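Local coordinates for type I modular polyketide synthase (Streptomyces albus subsp. albus, PDB 6IYR), which probably selects an extender acyl group for module 8 of the salinomycin polyketide synthase and transfers it from coenzyme A to the acyl carrier protein, at residues E204-A209 against A432-S437; S437-W442 against V448-V453; G276-L281 against L299-A304. All blocks are in the same frame, centred on the assembly; numbering follows the deposited sequence.

Interaction 1: residues E204-A209 against A432-S437; sequences EVWRAA and ARFLTS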
loop_
_atom_site.group_PDB
_atom_site.type_symbol
_atom_site.label_atom_id
_atom_site.label_comp_id
_atom_site.label_asym_id
_atom_site.label_seq_id
_atom_site.Cartn_x
_atom_site.Cartn_y
_atom_site.Cartn_z
ATOM N N GLU A 204 0.528 10.133 3.541
ATOM C CA GLU A 204 0.502 11.563 3.683
ATOM C C GLU A 204 0.955 12.277 2.402
ATOM O O GLU A 204 0.373 13.271 2.038
ATOM C CB GLU A 204 1.425 11.938 4.813
ATOM C CG GLU A 204 1.370 13.402 5.164
ATOM C CD GLU A 204 0.102 13.768 5.898
ATOM O OE1 GLU A 204 -0.761 12.883 6.177
ATOM O OE2 GLU A 204 -0.019 14.964 6.202
ATOM N N VAL A 205 1.862 11.673 1.643
ATOM C CA VAL A 205 2.180 12.186 0.279
ATOM C C VAL A 205 1.006 12.093 -0.642
ATOM O O VAL A 205 0.672 13.055 -1.286
ATOM C CB VAL A 205 3.374 11.454 -0.335
ATOM C CG1 VAL A 205 3.734 11.993 -1.723
ATOM C CG2 VAL A 205 4.536 11.610 0.599
ATOM N N TRP A 206 0.273 10.986 -0.605
ATOM C CA TRP A 206 -0.914 10.871 -1.410
ATOM C C TRP A 206 -1.906 11.963 -1.025
ATOM O O TRP A 206 -2.439 12.665 -1.883
ATOM C CB TRP A 206 -1.551 9.504 -1.270
ATOM C CG TRP A 206 -0.962 8.413 -2.159
ATOM C CD1 TRP A 206 -0.047 7.467 -1.793
ATOM C CD2 TRP A 206 -1.268 8.158 -3.534
ATOM N NE1 TRP A 206 0.194 6.611 -2.832
ATOM C CE2 TRP A 206 -0.497 7.043 -3.932
ATOM C CE3 TRP A 206 -2.100 8.768 -4.471
ATOM C CZ2 TRP A 206 -0.558 6.514 -5.218
ATOM C CZ3 TRP A 206 -2.220 8.183 -5.729
ATOM C CH2 TRP A 206 -1.452 7.085 -6.092
ATOM N N ARG A 207 -2.063 12.176 0.286
ATOM C CA ARG A 207 -2.957 13.198 0.828
ATOM C C ARG A 207 -2.552 14.611 0.432
ATOM O O ARG A 207 -3.364 15.378 -0.024
ATOM C CB ARG A 207 -2.971 13.126 2.352
ATOM C CG ARG A 207 -4.260 12.638 2.973
ATOM C CD ARG A 207 -4.351 13.050 4.440
ATOM N NE ARG A 207 -3.422 14.138 4.758
ATOM C CZ ARG A 207 -3.754 15.398 5.037
ATOM N NH1 ARG A 207 -5.019 15.793 5.061
ATOM N NH2 ARG A 207 -2.800 16.277 5.296
ATOM N N ALA A 208 -1.281 14.929 0.584
ATOM C CA ALA A 208 -0.733 16.227 0.153
ATOM C C ALA A 208 -0.934 16.482 -1.353
ATOM O O ALA A 208 -1.019 17.629 -1.801
ATOM C CB ALA A 208 0.739 16.301 0.511
ATOM N N ALA A 209 -0.998 15.414 -2.129
ATOM C CA ALA A 209 -1.150 15.502 -3.570
ATOM C C ALA A 209 -2.620 15.550 -3.939
ATOM O O ALA A 209 -3.012 15.391 -5.098
ATOM C CB ALA A 209 -0.505 14.290 -4.211
ATOM N N ALA A 432 10.327 9.297 -9.134
ATOM C CA ALA A 432 10.023 8.817 -10.476
ATOM C C ALA A 432 8.881 7.826 -10.382
ATOM O O ALA A 432 7.919 7.887 -11.149
ATOM C CB ALA A 432 11.241 8.145 -11.102
ATOM N N ARG A 433 8.999 6.878 -9.459
ATOM C CA ARG A 433 8.004 5.822 -9.388
ATOM C C ARG A 433 6.711 6.384 -8.795
ATOM O O ARG A 433 5.602 6.083 -9.231
ATOM C CB ARG A 433 8.519 4.642 -8.578
ATOM C CG ARG A 433 7.437 3.661 -8.149
ATOM C CD ARG A 433 6.602 3.127 -9.307
ATOM N NE ARG A 433 7.431 2.444 -10.280
ATOM C CZ ARG A 433 6.987 1.975 -11.441
ATOM N NH1 ARG A 433 7.826 1.408 -12.295
ATOM N NH2 ARG A 433 5.706 2.072 -11.746
ATOM N N PHE A 434 6.864 7.249 -7.830
ATOM C CA PHE A 434 5.707 7.805 -7.176
ATOM C C PHE A 434 4.901 8.596 -8.199
ATOM O O PHE A 434 3.710 8.391 -8.332
ATOM C CB PHE A 434 6.143 8.670 -5.987
ATOM C CG PHE A 434 5.118 8.738 -4.863
ATOM C CD1 PHE A 434 3.768 8.963 -5.129
ATOM C CD2 PHE A 434 5.510 8.655 -3.542
ATOM C CE1 PHE A 434 2.833 9.057 -4.100
ATOM C CE2 PHE A 434 4.582 8.749 -2.515
ATOM C CZ PHE A 434 3.243 8.936 -2.796
ATOM N N LEU A 435 5.563 9.446 -8.983
ATOM C CA LEU A 435 4.861 10.219 -10.009
ATOM C C LEU A 435 4.152 9.306 -10.927
ATOM O O LEU A 435 3.030 9.592 -11.373
ATOM C CB LEU A 435 5.835 11.052 -10.862
ATOM C CG LEU A 435 5.986 12.512 -10.497
ATOM C CD1 LEU A 435 6.976 13.174 -11.454
ATOM C CD2 LEU A 435 4.642 13.219 -10.543
ATOM N N THR A 436 4.792 8.222 -11.316
ATOM C CA THR A 436 4.087 7.347 -12.214
ATOM C C THR A 436 2.892 6.640 -11.569
ATOM O O THR A 436 1.825 6.494 -12.192
ATOM C CB THR A 436 4.975 6.460 -13.118
ATOM O OG1 THR A 436 4.475 5.134 -13.174
ATOM C CG2 THR A 436 6.405 6.498 -12.787
ATOM N N SER A 437 2.972 6.430 -10.263
ATOM C CA SER A 437 1.798 5.958 -9.518
ATOM C C SER A 437 0.678 6.982 -9.462
ATOM O O SER A 437 -0.458 6.625 -9.687
ATOM C CB SER A 437 2.199 5.508 -8.118
ATOM O OG SER A 437 2.979 4.315 -8.228
#
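Phe-434 reaches from helix 431-443 into the angle between Val-205 and Trp-206 of helix 188-208. The two helix segments run at 55° to each other with their axes 12.1 Å apart, a separation that long side chains must span. A phenylalanine suits the place: with CG roughly anti to its backbone N (chi1 -151°), its far edge is carried across the gap.

The apolar contacts gather at the end of that ring. Phe-434 CZ lies 3.3 Å from Val-205 CG1, so the branched valine abuts the phenyl group while adding little length of its own. The other neighbour is aromatic. The five-membered ring of Trp-206 and the phenyl ring have centroids 5.0 Å apart and planes inclined at 47°, an oblique pair in which Phe-434 CE1 sits 3.8 Å above the indole plane, toward its rim. Farther along the indole, Trp-206 CZ2 comes to 4.1 Å from Ser-437 CB, where a small side chain lets the six-membered ring approach the helix backbone.

No hydrogen bond links the two segments, but the indole N-H and the serine hydroxyl both find partners on Thr-423. This residue takes the indole NE1 on its OG1 and the hydroxyl of Ser-437 on its carbonyl oxygen, tying both residues to the loop after strand 419-421.

Oblique aromatic packing thus joins two helices beside the parallel sheet, in the alpha/beta-hydrolase-like core characteristic of polyketide synthase acyltransferases.

Interaction 2: residues S437-W442 against V448-V453; sequences SLAEAW and VDWDTV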
loop_
_atom_site.group_PDB
_atom_site.type_symbol
_atom_site.label_atom_id
_atom_site.label_comp_id
_atom_site.label_asym_id
_atom_site.label_seq_id
_atom_site.Cartn_x
_atom_site.Cartn_y
_atom_site.Cartn_z
ATOM N N SER A 437 2.972 6.430 -10.263
ATOM C CA SER A 437 1.798 5.958 -9.518
ATOM C C SER A 437 0.678 6.982 -9.462
ATOM O O SER A 437 -0.458 6.625 -9.687
ATOM C CB SER A 437 2.199 5.508 -8.118
ATOM O OG SER A 437 2.979 4.315 -8.228
ATOM N N LEU A 438 0.995 8.233 -9.140
ATOM C CA LEU A 438 0.020 9.299 -9.238
ATOM C C LEU A 438 -0.626 9.378 -10.637
ATOM O O LEU A 438 -1.827 9.592 -10.752
ATOM C CB LEU A 438 0.655 10.636 -8.913
ATOM C CG LEU A 438 1.253 10.785 -7.531
ATOM C CD1 LEU A 438 2.084 12.057 -7.508
ATOM C CD2 LEU A 438 0.157 10.872 -6.476
ATOM N N ALA A 439 0.162 9.202 -11.694
ATOM C CA ALA A 439 -0.379 9.258 -13.058
ATOM C C ALA A 439 -1.387 8.175 -13.322
ATOM O O ALA A 439 -2.425 8.426 -13.932
ATOM C CB ALA A 439 0.749 9.140 -14.074
ATOM N N GLU A 440 -1.032 6.937 -13.002
ATOM C CA GLU A 440 -1.975 5.828 -13.154
ATOM C C GLU A 440 -3.259 6.146 -12.441
ATOM O O GLU A 440 -4.355 5.884 -12.944
ATOM C CB GLU A 440 -1.452 4.544 -12.541
ATOM C CG GLU A 440 -0.269 3.955 -13.250
ATOM C CD GLU A 440 0.425 2.929 -12.395
ATOM O OE1 GLU A 440 -0.295 2.135 -11.734
ATOM O OE2 GLU A 440 1.674 2.967 -12.351
ATOM N N ALA A 441 -3.119 6.598 -11.218
ATOM C CA ALA A 441 -4.314 6.909 -10.434
ATOM C C ALA A 441 -5.155 7.938 -11.167
ATOM O O ALA A 441 -6.358 7.767 -11.350
ATOM C CB ALA A 441 -3.928 7.452 -9.086
ATOM N N TRP A 442 -4.532 9.058 -11.491
ATOM C CA TRP A 442 -5.230 10.161 -12.156
ATOM C C TRP A 442 -5.909 9.704 -13.447
ATOM O O TRP A 442 -7.071 10.027 -13.687
ATOM C CB TRP A 442 -4.267 11.325 -12.408
ATOM C CG TRP A 442 -4.915 12.463 -13.065
ATOM C CD1 TRP A 442 -5.608 13.456 -12.461
ATOM C CD2 TRP A 442 -5.014 12.700 -14.483
ATOM N NE1 TRP A 442 -6.154 14.291 -13.407
ATOM C CE2 TRP A 442 -5.757 13.880 -14.652
ATOM C CE3 TRP A 442 -4.456 12.086 -15.609
ATOM C CZ2 TRP A 442 -5.982 14.455 -15.906
ATOM C CZ3 TRP A 442 -4.689 12.651 -16.863
ATOM C CH2 TRP A 442 -5.455 13.816 -16.998
ATOM N N VAL A 448 -5.925 13.443 -8.327
ATOM C CA VAL A 448 -4.626 14.022 -8.111
ATOM C C VAL A 448 -4.708 15.525 -8.413
ATOM O O VAL A 448 -5.363 15.942 -9.363
ATOM C CB VAL A 448 -3.595 13.339 -9.037
ATOM C CG1 VAL A 448 -2.212 13.980 -8.903
ATOM C CG2 VAL A 448 -3.552 11.848 -8.741
ATOM N N ASP A 449 -3.993 16.306 -7.632
ATOM C CA ASP A 449 -3.842 17.721 -7.877
ATOM C C ASP A 449 -2.448 18.024 -8.389
ATOM O O ASP A 449 -1.468 18.034 -7.636
ATOM C CB ASP A 449 -4.080 18.491 -6.585
ATOM C CG ASP A 449 -3.994 20.006 -6.787
ATOM O OD1 ASP A 449 -3.835 20.474 -7.930
ATOM O OD2 ASP A 449 -4.020 20.737 -5.792
ATOM N N TRP A 450 -2.334 18.228 -9.694
ATOM C CA TRP A 450 -1.014 18.295 -10.323
ATOM C C TRP A 450 -0.171 19.488 -9.923
ATOM O O TRP A 450 1.054 19.403 -9.961
ATOM C CB TRP A 450 -1.146 18.178 -11.825
ATOM C CG TRP A 450 -1.567 16.793 -12.191
ATOM C CD1 TRP A 450 -2.768 16.411 -12.654
ATOM C CD2 TRP A 450 -0.769 15.608 -12.100
ATOM N NE1 TRP A 450 -2.788 15.053 -12.857
ATOM C CE2 TRP A 450 -1.555 14.543 -12.560
ATOM C CE3 TRP A 450 0.542 15.346 -11.682
ATOM C CZ2 TRP A 450 -1.077 13.228 -12.619
ATOM C CZ3 TRP A 450 1.029 14.068 -11.796
ATOM C CH2 TRP A 450 0.211 13.015 -12.232
ATOM N N ASP A 451 -0.816 20.532 -9.400
ATOM C CA ASP A 451 -0.119 21.661 -8.791
ATOM C C ASP A 451 0.824 21.259 -7.651
ATOM O O ASP A 451 1.776 21.987 -7.350
ATOM C CB ASP A 451 -1.136 22.692 -8.277
ATOM C CG ASP A 451 -1.881 23.410 -9.416
ATOM O OD1 ASP A 451 -1.374 23.402 -10.553
ATOM O OD2 ASP A 451 -2.976 23.968 -9.181
ATOM N N THR A 452 0.586 20.105 -7.020
ATOM C CA THR A 452 1.324 19.775 -5.814
ATOM C C THR A 452 2.654 19.140 -6.153
ATOM O O THR A 452 3.492 18.923 -5.278
ATOM C CB THR A 452 0.489 18.863 -4.876
ATOM O OG1 THR A 452 0.119 17.647 -5.550
ATOM C CG2 THR A 452 -0.780 19.600 -4.462
ATOM N N VAL A 453 2.835 18.827 -7.431
ATOM C CA VAL A 453 4.077 18.268 -7.914
ATOM C C VAL A 453 4.913 19.348 -8.579
ATOM O O VAL A 453 4.578 19.841 -9.640
ATOM C CB VAL A 453 3.827 17.196 -8.979
ATOM C CG1 VAL A 453 5.154 16.812 -9.639
ATOM C CG2 VAL A 453 3.119 16.010 -8.354
#
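Trp-442 and Trp-450 meet in an edge-to-face stack, the edge of Trp-450 directed at the face of Trp-442. Their five-membered rings have centroids 4.4 Å apart and planes at 73°, and Trp-450 NE1 stands 3.3 Å from Trp-442 CD1. The two rings get there by different first torsions: Trp-442 throws its indole anti to the backbone N (chi1 -180°), whereas Trp-450 keeps CG beside its own N (chi1 -70°) and swings its ring back toward the helix. The same ring abuts the helix backbone at Ala-439 N and CA, each 3.9 Å from Trp-450 CH2 and near the ring plane.

Val-448 fills the corner. Its CG2 faces the helix, 3.8 Å from Trp-442 CB, while CG1 sits over the centre of the Trp-450 ring. Farther along, Leu-438 CD1 and Val-453 CG2 lie alongside each other in antiparallel side chains, 4.2 Å apart.

Arg-89 makes a cation-pi contact with Trp-442 and donates to its carbonyl oxygen. The two indole NE1 atoms, both donors, cannot bond each other. With no hydrogen bond between the segments, cohesion must come from apolar burial and ring electrostatics, and the geometry is consistent with the Trp-450 N-H pointing into the Trp-442 pi cloud.

Interaction 3: residues G276-L281 against L299-A304; sequences GERLAL and LDELMA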
loop_
_atom_site.group_PDB
_atom_site.type_symbol
_atom_site.label_atom_id
_atom_site.label_comp_id
_atom_site.label_asym_id
_atom_site.label_seq_id
_atom_site.Cartn_x
_atom_site.Cartn_y
_atom_site.Cartn_z
ATOM N N GLY A 276 -5.553 -29.317 13.219
ATOM C CA GLY A 276 -5.938 -28.728 14.505
ATOM C C GLY A 276 -5.157 -27.472 14.808
ATOM O O GLY A 276 -4.759 -26.732 13.896
ATOM N N GLU A 277 -4.780 -27.311 16.068
ATOM C CA GLU A 277 -3.997 -26.138 16.481
ATOM C C GLU A 277 -2.583 -26.006 15.897
ATOM O O GLU A 277 -1.877 -25.051 16.203
ATOM C CB GLU A 277 -3.863 -26.023 17.990
ATOM C CG GLU A 277 -4.698 -26.977 18.800
ATOM C CD GLU A 277 -6.131 -26.573 18.806
ATOM O OE1 GLU A 277 -6.923 -27.259 19.479
ATOM O OE2 GLU A 277 -6.455 -25.590 18.099
ATOM N N ARG A 278 -2.157 -26.972 15.112
ATOM C CA ARG A 278 -0.856 -26.902 14.480
ATOM C C ARG A 278 -0.855 -25.969 13.256
ATOM O O ARG A 278 0.193 -25.627 12.757
ATOM C CB ARG A 278 -0.356 -28.290 14.095
ATOM C CG ARG A 278 -0.243 -29.268 15.245
ATOM C CD ARG A 278 0.323 -30.591 14.770
ATOM N NE ARG A 278 1.694 -30.435 14.357
ATOM C CZ ARG A 278 2.237 -31.017 13.305
ATOM N NH1 ARG A 278 3.500 -30.786 13.020
ATOM N NH2 ARG A 278 1.523 -31.820 12.544
ATOM N N LEU A 279 -2.044 -25.609 12.778
ATOM C CA LEU A 279 -2.250 -24.744 11.616
ATOM C C LEU A 279 -3.397 -23.796 11.925
ATOM O O LEU A 279 -4.164 -24.040 12.845
ATOM C CB LEU A 279 -2.623 -25.527 10.358
ATOM C CG LEU A 279 -1.553 -26.432 9.767
ATOM C CD1 LEU A 279 -2.084 -27.128 8.535
ATOM C CD2 LEU A 279 -0.264 -25.669 9.447
ATOM N N ALA A 280 -3.437 -22.664 11.240
ATOM C CA ALA A 280 -4.532 -21.726 11.411
ATOM C C ALA A 280 -4.736 -20.998 10.096
ATOM O O ALA A 280 -3.796 -20.805 9.302
ATOM C CB ALA A 280 -4.233 -20.756 12.541
ATOM N N LEU A 281 -5.974 -20.608 9.838
ATOM C CA LEU A 281 -6.264 -19.727 8.711
ATOM C C LEU A 281 -5.864 -18.288 9.044
ATOM O O LEU A 281 -6.479 -17.622 9.883
ATOM C CB LEU A 281 -7.742 -19.806 8.330
ATOM C CG LEU A 281 -8.049 -18.944 7.086
ATOM C CD1 LEU A 281 -7.210 -19.317 5.877
ATOM C CD2 LEU A 281 -9.519 -19.091 6.767
ATOM N N LEU A 299 3.362 -27.131 8.232
ATOM C CA LEU A 299 3.339 -26.382 7.005
ATOM C C LEU A 299 3.935 -27.209 5.867
ATOM O O LEU A 299 3.498 -27.094 4.721
ATOM C CB LEU A 299 4.164 -25.107 7.159
ATOM C CG LEU A 299 3.570 -23.749 7.500
ATOM C CD1 LEU A 299 2.123 -23.742 7.892
ATOM C CD2 LEU A 299 4.418 -22.997 8.503
ATOM N N ASP A 300 5.031 -27.907 6.125
ATOM C CA ASP A 300 5.585 -28.802 5.081
ATOM C C ASP A 300 4.532 -29.819 4.594
ATOM O O ASP A 300 4.465 -30.140 3.410
ATOM C CB ASP A 300 6.820 -29.577 5.604
ATOM C CG ASP A 300 8.054 -28.687 5.803
ATOM O OD1 ASP A 300 8.156 -27.652 5.132
ATOM O OD2 ASP A 300 8.868 -28.978 6.691
ATOM N N GLU A 301 3.822 -30.449 5.523
ATOM C CA GLU A 301 2.860 -31.472 5.118
ATOM C C GLU A 301 1.603 -30.883 4.502
ATOM O O GLU A 301 1.071 -31.431 3.544
ATOM C CB GLU A 301 2.518 -32.427 6.256
ATOM C CG GLU A 301 2.708 -31.820 7.608
ATOM C CD GLU A 301 2.840 -32.829 8.727
ATOM O OE1 GLU A 301 1.988 -32.746 9.627
ATOM O OE2 GLU A 301 3.863 -33.549 8.813
ATOM N N LEU A 302 1.282 -29.646 4.873
ATOM C CA LEU A 302 0.212 -28.919 4.157
ATOM C C LEU A 302 0.554 -28.675 2.687
ATOM O O LEU A 302 -0.246 -28.969 1.778
ATOM C CB LEU A 302 -0.075 -27.563 4.853
ATOM C CG LEU A 302 -1.064 -26.696 4.047
ATOM C CD1 LEU A 302 -2.407 -27.384 4.055
ATOM C CD2 LEU A 302 -1.169 -25.316 4.668
ATOM N N MET A 303 1.774 -28.209 2.438
ATOM C CA MET A 303 2.196 -27.974 1.059
ATOM C C MET A 303 2.201 -29.254 0.203
ATOM O O MET A 303 1.721 -29.272 -0.921
ATOM C CB MET A 303 3.576 -27.321 1.036
ATOM C CG MET A 303 3.570 -25.866 1.458
ATOM S SD MET A 303 5.216 -25.148 1.564
ATOM C CE MET A 303 5.812 -25.439 -0.102
ATOM N N ALA A 304 2.690 -30.335 0.769
ATOM C CA ALA A 304 2.692 -31.612 0.068
ATOM C C ALA A 304 1.250 -32.062 -0.245
ATOM O O ALA A 304 0.921 -32.434 -1.376
ATOM C CB ALA A 304 3.400 -32.652 0.941
#
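Leu-279, the first residue of strand 279-286, pushes its branched end against helix 296-308. Its CD2 approaches Leu-299 CD1 to 3.4 Å, closer than usual for two methyls, and its CD1 rests 4.2 Å from Leu-302 CB. Leucine fits this buried place because its fork spans two leucines about one turn apart on the same helix face: CG stands beside the backbone N (chi1 -67°), and the two methyls divide between them.

Toward solvent, Arg-278 and Glu-301 close the contact with a salt bridge. Arg-278 NH2 donates to Glu-301 OE1 over 3.1 Å with an N-H...O angle of 152°, meeting the oxygen on its syn side but out of the carboxylate plane. The guanidinium and carboxylate planes are nearly perpendicular, at 83°, and a single nitrogen does the gripping. Both residues also touch a crystal neighbour, so the pairing in solution may differ.

In the next shell, Trp-275 NE1 donates to the same OE1, which steadies the glutamate with a second, uncharged partner. Gly-276 ends the preceding helical run with positive phi, and its carbonyl oxygen accepts from Leu-279 N as the chain turns into the strand.

Strand 279-286 pairs with strand 289-294, and Val-292 there touches both Leu-279 and Leu-302. Ile-272 of helix 265-273 also packs on Leu-279, which therefore lies where both helices cover the sheet of a ferredoxin-like beta-alpha-beta-beta-alpha-beta subdomain.

Interactions 1 and 2 are neighbours, their centres 7 Å apart; they share Ser-437 and both use helix 431-443. They are stitched together by a probable hydrogen bond from Asp-449 N to Ala-209 O (2.9 Å) and by Trp-206 packing on Leu-438. Helix 431-443 thus meets helix 188-208 through one part and the segment leading to the C-terminal strand through the next. Interaction 3 lies about 40 Å from interaction 1 and 44 Å from interaction 2, centre to centre, across the chain's centre. In sequence 276-281 and 299-304 fall between the two halves of interaction 1, as expected for a ferredoxin-like subdomain inserted into the larger alpha/beta domain, while interaction 2 follows both and comes last.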